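Local coordinates for uncharacterized protein (Arthrobacter sp., PDB 3BL4) that is of unknown function but carries a domain of the STAS clan and assembles as a pair of identical chains, at residues A12-G17 with L22-P27; K109-E114 with L118-L123. All coordinates share one frame; numbering follows the deposited sequence.

Interaction 1: A12-G17 with L22-P27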
loop_
_atom_site.group_PDB
_atom_site.type_symbol
_atom_site.label_atom_id
_atom_site.label_comp_id
_atom_site.label_asym_id
_atom_site.label_seq_id
_atom_site.Cartn_x
_atom_site.Cartn_y
_atom_site.Cartn_z
ATOM N N ALA A 12 10.434 19.707 2.065
ATOM C CA ALA A 12 9.832 18.401 1.754
ATOM C C ALA A 12 8.461 18.223 2.419
ATOM O O ALA A 12 7.994 17.092 2.585
ATOM C CB ALA A 12 10.796 17.256 2.162
ATOM N N GLY A 13 7.832 19.347 2.781
ATOM C CA GLY A 13 6.616 19.361 3.602
ATOM C C GLY A 13 6.740 18.568 4.901
ATOM O O GLY A 13 5.777 17.934 5.329
ATOM N N LEU A 14 7.921 18.593 5.522
ATOM C CA LEU A 14 8.205 17.741 6.673
ATOM C C LEU A 14 8.749 18.573 7.832
ATOM O O LEU A 14 9.635 19.397 7.629
ATOM C CB LEU A 14 9.190 16.624 6.280
ATOM C CG LEU A 14 9.693 15.646 7.356
ATOM C CD1 LEU A 14 8.573 14.806 7.992
ATOM C CD2 LEU A 14 10.747 14.746 6.760
ATOM N N THR A 15 8.189 18.356 9.027
ATOM C CA THR A 15 8.636 18.993 10.256
ATOM C C THR A 15 8.545 18.005 11.431
ATOM O O THR A 15 7.664 17.157 11.458
ATOM C CB THR A 15 7.791 20.239 10.585
ATOM O OG1 THR A 15 6.458 19.843 10.891
ATOM C CG2 THR A 15 7.757 21.236 9.420
ATOM N N LEU A 16 9.502 18.084 12.360
ATOM C CA LEU A 16 9.397 17.430 13.669
ATOM C C LEU A 16 9.076 18.529 14.663
ATOM O O LEU A 16 9.875 19.460 14.845
ATOM C CB LEU A 16 10.694 16.708 14.068
ATOM C CG LEU A 16 10.747 16.061 15.463
ATOM C CD1 LEU A 16 9.745 14.921 15.604
ATOM C CD2 LEU A 16 12.161 15.588 15.823
ATOM N N GLY A 17 7.909 18.427 15.287
ATOM C CA GLY A 17 7.442 19.437 16.229
ATOM C C GLY A 17 8.113 19.352 17.584
ATOM O O GLY A 17 8.736 18.338 17.933
ATOM N N LEU A 22 5.972 14.049 14.349
ATOM C CA LEU A 22 6.322 14.347 12.952
ATOM C C LEU A 22 5.079 14.704 12.157
ATOM O O LEU A 22 4.044 14.075 12.326
ATOM C CB LEU A 22 6.983 13.145 12.266
ATOM C CG LEU A 22 8.364 12.665 12.711
ATOM C CD1 LEU A 22 8.535 11.177 12.403
ATOM C CD2 LEU A 22 9.459 13.474 12.063
ATOM N N ARG A 23 5.190 15.711 11.288
ATOM C CA ARG A 23 4.112 16.061 10.369
ATOM C C ARG A 23 4.635 16.068 8.947
ATOM O O ARG A 23 5.524 16.856 8.610
ATOM C CB ARG A 23 3.508 17.418 10.739
ATOM C CG ARG A 23 2.836 17.334 12.081
ATOM C CD ARG A 23 2.248 18.623 12.589
ATOM N NE ARG A 23 1.968 18.465 14.020
ATOM C CZ ARG A 23 1.031 19.117 14.695
ATOM N NH1 ARG A 23 0.239 19.990 14.089
ATOM N NH2 ARG A 23 0.874 18.878 15.995
ATOM N N LEU A 24 4.090 15.167 8.133
ATOM C CA LEU A 24 4.423 15.065 6.712
ATOM C C LEU A 24 3.252 15.514 5.832
ATOM O O LEU A 24 2.141 15.007 5.945
ATOM C CB LEU A 24 4.810 13.622 6.365
ATOM C CG LEU A 24 5.136 13.292 4.900
ATOM C CD1 LEU A 24 6.354 14.062 4.370
ATOM C CD2 LEU A 24 5.302 11.782 4.734
ATOM N N THR A 25 3.522 16.455 4.933
ATOM C CA THR A 25 2.551 16.837 3.927
ATOM C C THR A 25 2.759 15.933 2.724
ATOM O O THR A 25 3.746 16.062 1.998
ATOM C CB THR A 25 2.675 18.330 3.554
ATOM O OG1 THR A 25 2.144 19.111 4.626
ATOM C CG2 THR A 25 1.884 18.649 2.291
ATOM N N TRP A 26 1.845 14.976 2.567
ATOM C CA TRP A 26 1.901 14.005 1.493
ATOM C C TRP A 26 0.478 13.561 1.172
ATOM O O TRP A 26 -0.257 13.226 2.076
ATOM C CB TRP A 26 2.755 12.760 1.840
ATOM C CG TRP A 26 2.838 11.866 0.639
ATOM C CD1 TRP A 26 3.737 11.957 -0.391
ATOM C CD2 TRP A 26 1.910 10.832 0.270
ATOM N NE1 TRP A 26 3.442 11.024 -1.353
ATOM C CE2 TRP A 26 2.323 10.325 -0.973
ATOM C CE3 TRP A 26 0.771 10.283 0.878
ATOM C CZ2 TRP A 26 1.641 9.279 -1.621
ATOM C CZ3 TRP A 26 0.097 9.246 0.230
ATOM C CH2 TRP A 26 0.536 8.757 -0.996
ATOM N N PRO A 27 0.085 13.573 -0.117
ATOM C CA PRO A 27 0.837 14.082 -1.258
ATOM C C PRO A 27 0.783 15.597 -1.262
ATOM O O PRO A 27 -0.063 16.181 -0.588
ATOM C CB PRO A 27 0.093 13.503 -2.473
ATOM C CG PRO A 27 -0.955 12.655 -1.949
ATOM C CD PRO A 27 -1.218 13.064 -0.542
#
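L16 and L22 meet methyl to methyl on one face of a β-hairpin, whose antiparallel strands 14-16 and 22-25 run at 173° to one another. CD1 of L16 reaches across the strands to CD2 of L22 at 3.8 Å, and the two side chains are set at a slant. In L16, CG stands anti to the backbone N (chi1 176°), whereas in L22 it lies beside the N (chi1 -67°); these different turns bring the two branches together. L14 shares this face, its CD1 lying 4.3 Å from L24 CB. Helix 34-48 packs on the same apolar side, with V44 and L47 against L14 and C48 against L22, while strand 53-58 continues the sheet beyond strand 22-25.

T15 and R23 form the hydrogen-bonded pair and turn to the other face. OG1 of T15 sits 3.8 Å from R23 CB, so it touches the root of the arginine rather than its charged end. From there the extended R23 side chain leads away, and NH2 makes a salt bridge with D19 in the hairpin turn. The paired backbones are joined by R23 N to T15 O (2.9 Å) and T15 N to R23 O (3.1 Å). At the start of the hairpin G13, with a positive phi that suits glycine, offers its carbonyl oxygen to T25 N at 2.7 Å.

Interaction 2: K109-E114 with L118-L123. With SO4 (sulfate ion), chain D; SO4 (sulfate ion), chain C.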
loop_
_atom_site.group_PDB
_atom_site.type_symbol
_atom_site.label_atom_id
_atom_site.label_comp_id
_atom_site.label_asym_id
_atom_site.label_seq_id
_atom_site.Cartn_x
_atom_site.Cartn_y
_atom_site.Cartn_z
ATOM N N LYS A 109 -8.069 -10.799 0.825
ATOM C CA LYS A 109 -7.641 -11.507 2.018
ATOM C C LYS A 109 -6.308 -12.194 1.731
ATOM O O LYS A 109 -6.042 -12.616 0.602
ATOM C CB LYS A 109 -8.702 -12.535 2.425
ATOM C CG LYS A 109 -8.453 -13.223 3.752
ATOM C CD LYS A 109 -9.664 -14.087 4.191
ATOM C CE LYS A 109 -10.752 -13.251 4.863
ATOM N NZ LYS A 109 -10.264 -12.516 6.046
ATOM N N PHE A 110 -5.486 -12.309 2.769
ATOM C CA PHE A 110 -4.174 -12.926 2.666
ATOM C C PHE A 110 -4.241 -14.357 3.223
ATOM O O PHE A 110 -4.907 -14.602 4.232
ATOM C CB PHE A 110 -3.142 -12.084 3.438
ATOM C CG PHE A 110 -1.810 -12.738 3.576
ATOM C CD1 PHE A 110 -0.926 -12.773 2.508
ATOM C CD2 PHE A 110 -1.440 -13.341 4.769
ATOM C CE1 PHE A 110 0.311 -13.385 2.622
ATOM C CE2 PHE A 110 -0.199 -13.971 4.887
ATOM C CZ PHE A 110 0.682 -13.977 3.815
ATOM N N PHE A 111 -3.566 -15.289 2.539
ATOM C CA PHE A 111 -3.471 -16.685 2.975
ATOM C C PHE A 111 -2.051 -17.202 2.854
ATOM O O PHE A 111 -1.245 -16.693 2.048
ATOM C CB PHE A 111 -4.357 -17.584 2.101
ATOM C CG PHE A 111 -5.805 -17.183 2.071
ATOM C CD1 PHE A 111 -6.244 -16.168 1.230
ATOM C CD2 PHE A 111 -6.733 -17.843 2.861
ATOM C CE1 PHE A 111 -7.565 -15.800 1.197
ATOM C CE2 PHE A 111 -8.069 -17.502 2.824
ATOM C CZ PHE A 111 -8.486 -16.485 1.997
ATOM N N THR A 112 -1.748 -18.223 3.650
ATOM C CA THR A 112 -0.608 -19.124 3.379
ATOM C C THR A 112 -1.061 -20.550 3.023
ATOM O O THR A 112 -0.226 -21.414 2.700
ATOM C CB THR A 112 0.367 -19.197 4.576
ATOM O OG1 THR A 112 -0.388 -19.365 5.783
ATOM C CG2 THR A 112 1.256 -17.913 4.662
ATOM N N SER A 113 -2.375 -20.794 3.083
ATOM C CA SER A 113 -2.979 -22.073 2.689
ATOM C C SER A 113 -3.740 -21.895 1.385
ATOM O O SER A 113 -4.716 -21.159 1.337
ATOM C CB SER A 113 -3.954 -22.551 3.772
ATOM O OG SER A 113 -4.901 -23.507 3.288
ATOM N N GLU A 114 -3.300 -22.581 0.335
ATOM C CA GLU A 114 -3.996 -22.589 -0.933
ATOM C C GLU A 114 -5.421 -23.158 -0.812
ATOM O O GLU A 114 -6.352 -22.635 -1.395
ATOM C CB GLU A 114 -3.181 -23.378 -1.956
ATOM C CG GLU A 114 -3.723 -23.288 -3.368
ATOM C CD GLU A 114 -2.775 -23.865 -4.434
ATOM O OE1 GLU A 114 -1.576 -24.099 -4.144
ATOM O OE2 GLU A 114 -3.248 -24.075 -5.572
ATOM N N LEU A 118 -8.739 -20.956 -1.825
ATOM C CA LEU A 118 -9.716 -21.383 -2.819
ATOM C C LEU A 118 -11.097 -21.522 -2.245
ATOM O O LEU A 118 -12.090 -21.264 -2.938
ATOM C CB LEU A 118 -9.314 -22.722 -3.406
ATOM C CG LEU A 118 -8.066 -22.688 -4.274
ATOM C CD1 LEU A 118 -7.673 -24.124 -4.639
ATOM C CD2 LEU A 118 -8.313 -21.835 -5.507
ATOM N N THR A 119 -11.177 -21.984 -1.001
ATOM C CA THR A 119 -12.466 -22.128 -0.361
ATOM C C THR A 119 -13.068 -20.745 -0.217
ATOM O O THR A 119 -14.222 -20.529 -0.546
ATOM C CB THR A 119 -12.362 -22.808 1.009
ATOM O OG1 THR A 119 -11.703 -24.073 0.862
ATOM C CG2 THR A 119 -13.764 -23.022 1.619
ATOM N N TRP A 120 -12.258 -19.799 0.243
ATOM C CA TRP A 120 -12.726 -18.441 0.467
ATOM C C TRP A 120 -13.144 -17.747 -0.839
ATOM O O TRP A 120 -14.168 -17.044 -0.884
ATOM C CB TRP A 120 -11.655 -17.645 1.194
ATOM C CG TRP A 120 -12.071 -16.251 1.495
ATOM C CD1 TRP A 120 -12.867 -15.827 2.522
ATOM C CD2 TRP A 120 -11.712 -15.086 0.754
ATOM N NE1 TRP A 120 -13.007 -14.456 2.468
ATOM C CE2 TRP A 120 -12.319 -13.982 1.387
ATOM C CE3 TRP A 120 -10.957 -14.869 -0.400
ATOM C CZ2 TRP A 120 -12.183 -12.685 0.909
ATOM C CZ3 TRP A 120 -10.821 -13.583 -0.873
ATOM C CH2 TRP A 120 -11.424 -12.507 -0.219
ATOM N N LEU A 121 -12.355 -17.961 -1.886
ATOM C CA LEU A 121 -12.650 -17.455 -3.219
ATOM C C LEU A 121 -13.961 -17.988 -3.792
ATOM O O LEU A 121 -14.606 -17.303 -4.577
ATOM C CB LEU A 121 -11.498 -17.780 -4.195
ATOM C CG LEU A 121 -10.296 -16.836 -4.209
ATOM C CD1 LEU A 121 -9.283 -17.268 -5.263
ATOM C CD2 LEU A 121 -10.707 -15.392 -4.417
ATOM N N ALA A 122 -14.349 -19.201 -3.404
ATOM C CA ALA A 122 -15.586 -19.824 -3.884
ATOM C C ALA A 122 -16.866 -19.392 -3.162
ATOM O O ALA A 122 -17.951 -19.781 -3.586
ATOM C CB ALA A 122 -15.452 -21.347 -3.858
ATOM N N LEU A 123 -16.760 -18.610 -2.086
ATOM C CA LEU A 123 -17.938 -17.975 -1.457
ATOM C C LEU A 123 -18.363 -16.794 -2.329
ATOM O O LEU A 123 -18.175 -15.628 -1.992
ATOM C CB LEU A 123 -17.636 -17.497 -0.034
ATOM C CG LEU A 123 -17.101 -18.526 0.969
ATOM C CD1 LEU A 123 -16.483 -17.796 2.158
ATOM C CD2 LEU A 123 -18.183 -19.498 1.429
HETATM S S SO4 D . -2.288 -25.880 1.382
HETATM O O1 SO4 D . -3.280 -26.236 0.376
HETATM O O2 SO4 D . -1.429 -27.034 1.656
HETATM O O3 SO4 D . -1.452 -24.775 0.860
HETATM O O4 SO4 D . -2.987 -25.512 2.617
HETATM S S SO4 C . -6.774 -10.082 5.708
HETATM O O1 SO4 C . -8.228 -10.242 5.762
HETATM O O2 SO4 C . -6.120 -11.386 5.575
HETATM O O3 SO4 C . -6.410 -9.226 4.585
HETATM O O4 SO4 C . -6.315 -9.439 6.931
#
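K109 and F111, on the last strand of the chain, pack against W120 of the helix that follows, closing a β-α unit at the C-terminus. The tight part is aromatic and aliphatic. CB of K109 lies 3.8 Å above the centroid of the W120 six-membered ring, and CD covers the same indole nearer its rim. F111 comes in at CZ, 3.5 Å from W120 CB, with its plane oblique to the indole at 52°. CB of W120 points toward the strand, and with CG anti to the backbone N (chi1 -178°) the indole lies under the K109 side chain; R81 adds a cation-pi contact. An alanine here would keep the CB that F111 CZ touches but remove the indole, and would probably leave the K109 methylenes without a ring face to lie on and R81 without its cation-pi partner.

The solvent side is looser. Bends at chi3 and chi4 turn K109 NZ to a sulfate oxygen 3.1 Å away, and F110 N holds the same ion. A second sulfate sits at the helix start, bound by E114 N, while S113 OG caps D116 N. E114 and L118 brush side chains at 4.2 Å (CG to CD1), but their firm link is the helical bond from L118 N to E114 O, 2.9 Å long.

How the interactions relate
Interactions 1 and 2 do not touch within one chain: their centres are 39 Å apart, their nearest atoms about 21 Å, and they lie on opposite sides of the chain's centre. The dimer brings their elements together. R23, from interaction 1, packs on L118 of the second subunit, a residue of that subunit's own copy of interaction 2; on the 118-123 side, L121 packs on M55 of the second subunit, in the strand beside 22-25. The hairpin of one chain thus faces the terminal helix of the other, consistent with an intertwined pair. No active site has been assigned, and the two sulfates at interaction 2 probably come from the crystallisation liquor.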